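Local coordinates for protein membrane-anchored mycosin mycp1 (Mycobacterium thermoresistibile, PDB 4HVL) that probably acts as a subtilisin-like serine endopeptidase, a membrane-anchored mycosin that is an essential component of the type VII (ESX-1) secretion system of mycobacteria, at residues A[42-47]-A[117-122]; A[48-53]-A[361-366]. One frame throughout, in Å; residues are numbered along the deposited sequence.

Contact 1: residues A[42-47]-A[117-122]; sequences DRPWAS and DGFIGV
The start of helix 45-50, with P44 as its N-cap residue, packs against the loop between helix 102-110 and strand 127-132 of the subtilisin fold, where P44 meets F119 and the backbone of G118. P44 CG comes up to the edge of the F119 ring, near the ring plane, 4.0 Å from CD2, and the two side chains cross at about a right angle. The neighbouring ring carbon, P44 CD, lies 3.7 Å from G118 O. With F119 CG anti to its backbone N (chi1 -178°), CG sits beside the carbonyl carbon, and the ring offers its CD2 edge to the proline. R43 CG also approaches G118 O, at 3.9 Å.

No direct hydrogen bond joins the segments. One water does the work instead: it donates to G118 O at 2.7 Å and hydrogen-bonds S47 OG at 2.9 Å, tying the first turn of the helix to the loop. The loop has its own brace, an Asx turn in which F119 N donates to D117 OD1 over 2.9 Å, and the oxygen accepts with its anti lone pair. D117 OD2 forms a salt bridge with R78, giving the carboxylate a second partner. G118 closes against the other segment with its backbone, CA lying 3.9 Å from D42 O. Beyond the contact, V122 reaches Y317 and L324 of helix 311-328.

Contact 2: residues A[48-53]-A[361-366]; sequences DYLRLT and IDPVAA
The R51 guanidinium and the D362 carboxylate meet with their planes almost perpendicular, 89° apart. A water sits over the centre of one guanidinium face, 3.4 Å above its plane, while D362 OD1 and V364 CB approach the group obliquely. The salt bridge runs from R51 NH2 to D362 OD1 at 3.0 Å. A bend at chi3 (-71°) places R51 NE 4.0 Å from V364 CG2; the two side chains cross at about a right angle.

D362 is the N-cap of the C-terminal helix 363-368. Its OD1 accepts a capping bond of 3.3 Å from A365 N, which comes from above the carboxylate plane. The same oxygen accepts a hydrogen bond from the water, so arginine, helix N-H and water all converge on it. That water also donates to L50 O and accepts from V364 N, bridging the L50 carbonyl to the start of helix 363-368. On the opposing segment, R51 leaves helix 45-50 with positive phi in a Schellman motif and is itself the N-cap of helix 52-55.

Beneath the polar cluster the contact turns apolar. L50 CD2 packs 3.9 Å from I361 CG1 and 4.0 Å from P363 CD, and also touches I361 O at 3.6 Å. The P363 ring lies against the L50 carbonyl, CG to O 3.5 Å. Y317 of helix 311-328 and P282 adjoin L50, and V318 and L321 adjoin I361.

Overall arrangement
Both contacts use helix 45-50, contact 1 at its start and contact 2 further along, where helix 52-55 takes over; their centres are about 12 Å apart. Each is partly buried, away from the metal and active sites. Contact 1 sets the helix against a loop, with a single apolar side-chain pair and no charged pair across it; contact 2 sets it against the C-terminal helix, burying more surface, with a salt bridge from exposed R51 to partly exposed D362 beside the buried L50, I361 and P363. A water bridges each. The two also touch directly: S47 O probably accepts from L52 N, and R43 packs on D48 and T53. Y317 of helix 311-328 touches residues of both.

Contact 1: residues A[42-47]-A[117-122]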
# COMPACT_ATOMS: atom_id res chain seq x y z
N ASP A 42 14.13 -2.18 21.94
CA ASP A 42 13.24 -3.34 21.82
C ASP A 42 12.68 -3.43 20.41
O ASP A 42 12.63 -2.44 19.67
CB ASP A 42 12.08 -3.24 22.81
CG ASP A 42 12.54 -3.38 24.25
OD1 ASP A 42 13.29 -4.36 24.53
OD2 ASP A 42 12.16 -2.52 25.09
N ARG A 43 12.29 -4.64 20.04
CA ARG A 43 11.69 -4.88 18.74
C ARG A 43 10.28 -4.30 18.72
O ARG A 43 9.59 -4.42 19.71
CB ARG A 43 11.66 -6.38 18.46
CG ARG A 43 13.05 -6.94 18.19
CD ARG A 43 13.02 -8.44 17.97
NE ARG A 43 14.38 -9.00 18.00
CZ ARG A 43 14.68 -10.28 18.21
NH1 ARG A 43 13.73 -11.19 18.41
NH2 ARG A 43 15.96 -10.65 18.22
N PRO A 44 9.86 -3.65 17.61
CA PRO A 44 8.46 -3.19 17.52
C PRO A 44 7.49 -4.36 17.62
O PRO A 44 7.86 -5.50 17.28
CB PRO A 44 8.38 -2.54 16.14
CG PRO A 44 9.78 -2.37 15.67
CD PRO A 44 10.63 -3.36 16.39
N TRP A 45 6.27 -4.12 18.10
CA TRP A 45 5.33 -5.23 18.33
C TRP A 45 5.07 -5.99 17.02
O TRP A 45 4.91 -7.21 17.03
CB TRP A 45 4.01 -4.74 18.95
CG TRP A 45 3.08 -4.05 18.00
CD1 TRP A 45 2.99 -2.71 17.77
CD2 TRP A 45 2.08 -4.67 17.16
NE1 TRP A 45 2.02 -2.46 16.85
CE2 TRP A 45 1.44 -3.63 16.46
CE3 TRP A 45 1.67 -5.99 16.95
CZ2 TRP A 45 0.40 -3.87 15.55
CZ3 TRP A 45 0.65 -6.23 16.02
CH2 TRP A 45 0.02 -5.17 15.35
N ALA A 46 5.07 -5.27 15.91
CA ALA A 46 4.79 -5.88 14.61
C ALA A 46 5.88 -6.85 14.16
O ALA A 46 5.58 -7.88 13.55
CB ALA A 46 4.58 -4.80 13.56
N SER A 47 7.13 -6.53 14.47
CA SER A 47 8.25 -7.39 14.17
C SER A 47 8.18 -8.69 15.00
O SER A 47 8.40 -9.78 14.47
CB SER A 47 9.57 -6.67 14.46
OG SER A 47 9.64 -5.47 13.69
N ASP A 117 19.41 0.15 17.49
CA ASP A 117 17.98 -0.03 17.76
C ASP A 117 17.49 -1.40 17.30
O ASP A 117 18.24 -2.14 16.67
CB ASP A 117 17.12 1.12 17.16
CG ASP A 117 17.13 1.18 15.63
OD1 ASP A 117 16.66 0.23 14.94
OD2 ASP A 117 17.61 2.21 15.09
N GLY A 118 16.24 -1.72 17.64
CA GLY A 118 15.66 -3.03 17.32
C GLY A 118 14.84 -3.06 16.04
O GLY A 118 14.18 -4.05 15.77
N PHE A 119 14.88 -2.00 15.24
CA PHE A 119 14.09 -1.95 14.02
C PHE A 119 14.78 -2.53 12.80
O PHE A 119 15.95 -2.23 12.53
CB PHE A 119 13.70 -0.53 13.67
CG PHE A 119 12.86 -0.46 12.45
CD1 PHE A 119 13.45 -0.34 11.19
CD2 PHE A 119 11.49 -0.63 12.54
CE1 PHE A 119 12.67 -0.34 10.05
CE2 PHE A 119 10.71 -0.61 11.39
CZ PHE A 119 11.31 -0.47 10.16
N ILE A 120 14.04 -3.30 12.02
CA ILE A 120 14.52 -3.75 10.71
C ILE A 120 13.33 -3.94 9.80
O ILE A 120 12.24 -4.26 10.28
CB ILE A 120 15.34 -5.05 10.78
CG1 ILE A 120 16.15 -5.24 9.48
CG2 ILE A 120 14.46 -6.26 11.10
CD1 ILE A 120 17.27 -6.25 9.59
N GLY A 121 13.53 -3.69 8.51
CA GLY A 121 12.50 -3.92 7.51
C GLY A 121 12.27 -5.41 7.33
O GLY A 121 13.09 -6.26 7.77
N VAL A 122 11.17 -5.72 6.65
CA VAL A 122 10.85 -7.09 6.30
C VAL A 122 11.87 -7.68 5.34
O VAL A 122 12.28 -8.83 5.52
CB VAL A 122 9.45 -7.20 5.65
CG1 VAL A 122 9.18 -8.65 5.27
CG2 VAL A 122 8.40 -6.67 6.62
O HOH W 1 12.48 -5.48 14.16

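Contact 2: residues A[48-53]-A[361-366]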
# COMPACT_ATOMS: atom_id res chain seq x y z
N ASP A 48 7.87 -8.56 16.28
CA ASP A 48 7.68 -9.73 17.13
C ASP A 48 6.49 -10.58 16.67
O ASP A 48 6.59 -11.79 16.56
CB ASP A 48 7.52 -9.31 18.59
CG ASP A 48 8.86 -9.15 19.30
OD1 ASP A 48 9.92 -9.46 18.71
OD2 ASP A 48 8.86 -8.70 20.46
N TYR A 49 5.37 -9.92 16.39
CA TYR A 49 4.15 -10.60 15.95
C TYR A 49 4.33 -11.40 14.65
O TYR A 49 3.82 -12.50 14.53
CB TYR A 49 3.06 -9.54 15.76
CG TYR A 49 1.67 -10.07 15.60
CD1 TYR A 49 0.85 -10.32 16.70
CD2 TYR A 49 1.14 -10.28 14.33
CE1 TYR A 49 -0.45 -10.79 16.54
CE2 TYR A 49 -0.15 -10.74 14.16
CZ TYR A 49 -0.94 -10.99 15.26
OH TYR A 49 -2.22 -11.44 15.06
N LEU A 50 5.07 -10.83 13.70
CA LEU A 50 5.26 -11.43 12.38
C LEU A 50 6.51 -12.32 12.33
O LEU A 50 6.79 -12.95 11.31
CB LEU A 50 5.35 -10.34 11.31
CG LEU A 50 4.09 -9.50 11.04
CD1 LEU A 50 4.40 -8.36 10.08
CD2 LEU A 50 2.97 -10.37 10.48
N ARG A 51 7.24 -12.36 13.43
CA ARG A 51 8.43 -13.22 13.61
C ARG A 51 9.49 -12.93 12.56
O ARG A 51 10.04 -13.84 11.96
CB ARG A 51 8.04 -14.71 13.59
CG ARG A 51 6.91 -15.06 14.54
CD ARG A 51 6.89 -16.53 14.93
NE ARG A 51 6.47 -17.46 13.86
CZ ARG A 51 5.21 -17.76 13.52
NH1 ARG A 51 4.18 -17.18 14.15
NH2 ARG A 51 4.96 -18.65 12.55
N LEU A 52 9.78 -11.64 12.36
CA LEU A 52 10.69 -11.20 11.30
C LEU A 52 12.10 -11.77 11.47
O LEU A 52 12.73 -12.21 10.50
CB LEU A 52 10.73 -9.67 11.21
CG LEU A 52 9.46 -8.95 10.74
CD1 LEU A 52 9.74 -7.47 10.50
CD2 LEU A 52 8.86 -9.57 9.49
N THR A 53 12.57 -11.78 12.72
CA THR A 53 13.85 -12.38 13.07
C THR A 53 13.96 -13.81 12.54
O THR A 53 14.94 -14.17 11.91
CB THR A 53 14.04 -12.38 14.60
OG1 THR A 53 13.99 -11.03 15.09
CG2 THR A 53 15.36 -12.96 14.96
N ILE A 361 -1.22 -12.24 7.75
CA ILE A 361 -0.10 -12.94 7.15
C ILE A 361 0.81 -13.59 8.20
O ILE A 361 0.90 -13.13 9.36
CB ILE A 361 0.77 -12.04 6.22
CG1 ILE A 361 1.29 -10.80 6.96
CG2 ILE A 361 -0.03 -11.63 5.00
CD1 ILE A 361 2.55 -10.21 6.33
N ASP A 362 1.46 -14.67 7.77
CA ASP A 362 2.34 -15.45 8.61
C ASP A 362 3.63 -15.73 7.82
O ASP A 362 3.74 -16.71 7.09
CB ASP A 362 1.61 -16.72 9.05
CG ASP A 362 2.39 -17.56 10.00
OD1 ASP A 362 3.62 -17.38 10.15
OD2 ASP A 362 1.75 -18.46 10.60
N PRO A 363 4.60 -14.81 7.92
CA PRO A 363 5.82 -14.90 7.13
C PRO A 363 6.58 -16.22 7.20
O PRO A 363 7.06 -16.71 6.17
CB PRO A 363 6.67 -13.76 7.70
CG PRO A 363 5.66 -12.74 8.05
CD PRO A 363 4.55 -13.55 8.69
N VAL A 364 6.70 -16.80 8.40
CA VAL A 364 7.47 -18.04 8.55
C VAL A 364 6.72 -19.18 7.89
O VAL A 364 7.33 -19.97 7.18
CB VAL A 364 7.76 -18.38 10.01
CG1 VAL A 364 8.33 -19.79 10.15
CG2 VAL A 364 8.72 -17.36 10.60
N ALA A 365 5.41 -19.26 8.12
CA ALA A 365 4.60 -20.25 7.44
C ALA A 365 4.70 -20.05 5.92
O ALA A 365 4.86 -21.03 5.17
CB ALA A 365 3.15 -20.19 7.91
N ALA A 366 4.63 -18.81 5.45
CA ALA A 366 4.67 -18.56 4.00
C ALA A 366 5.99 -19.05 3.41
O ALA A 366 6.01 -19.66 2.36
CB ALA A 366 4.47 -17.09 3.70
O HOH W 2 5.89 -15.54 10.90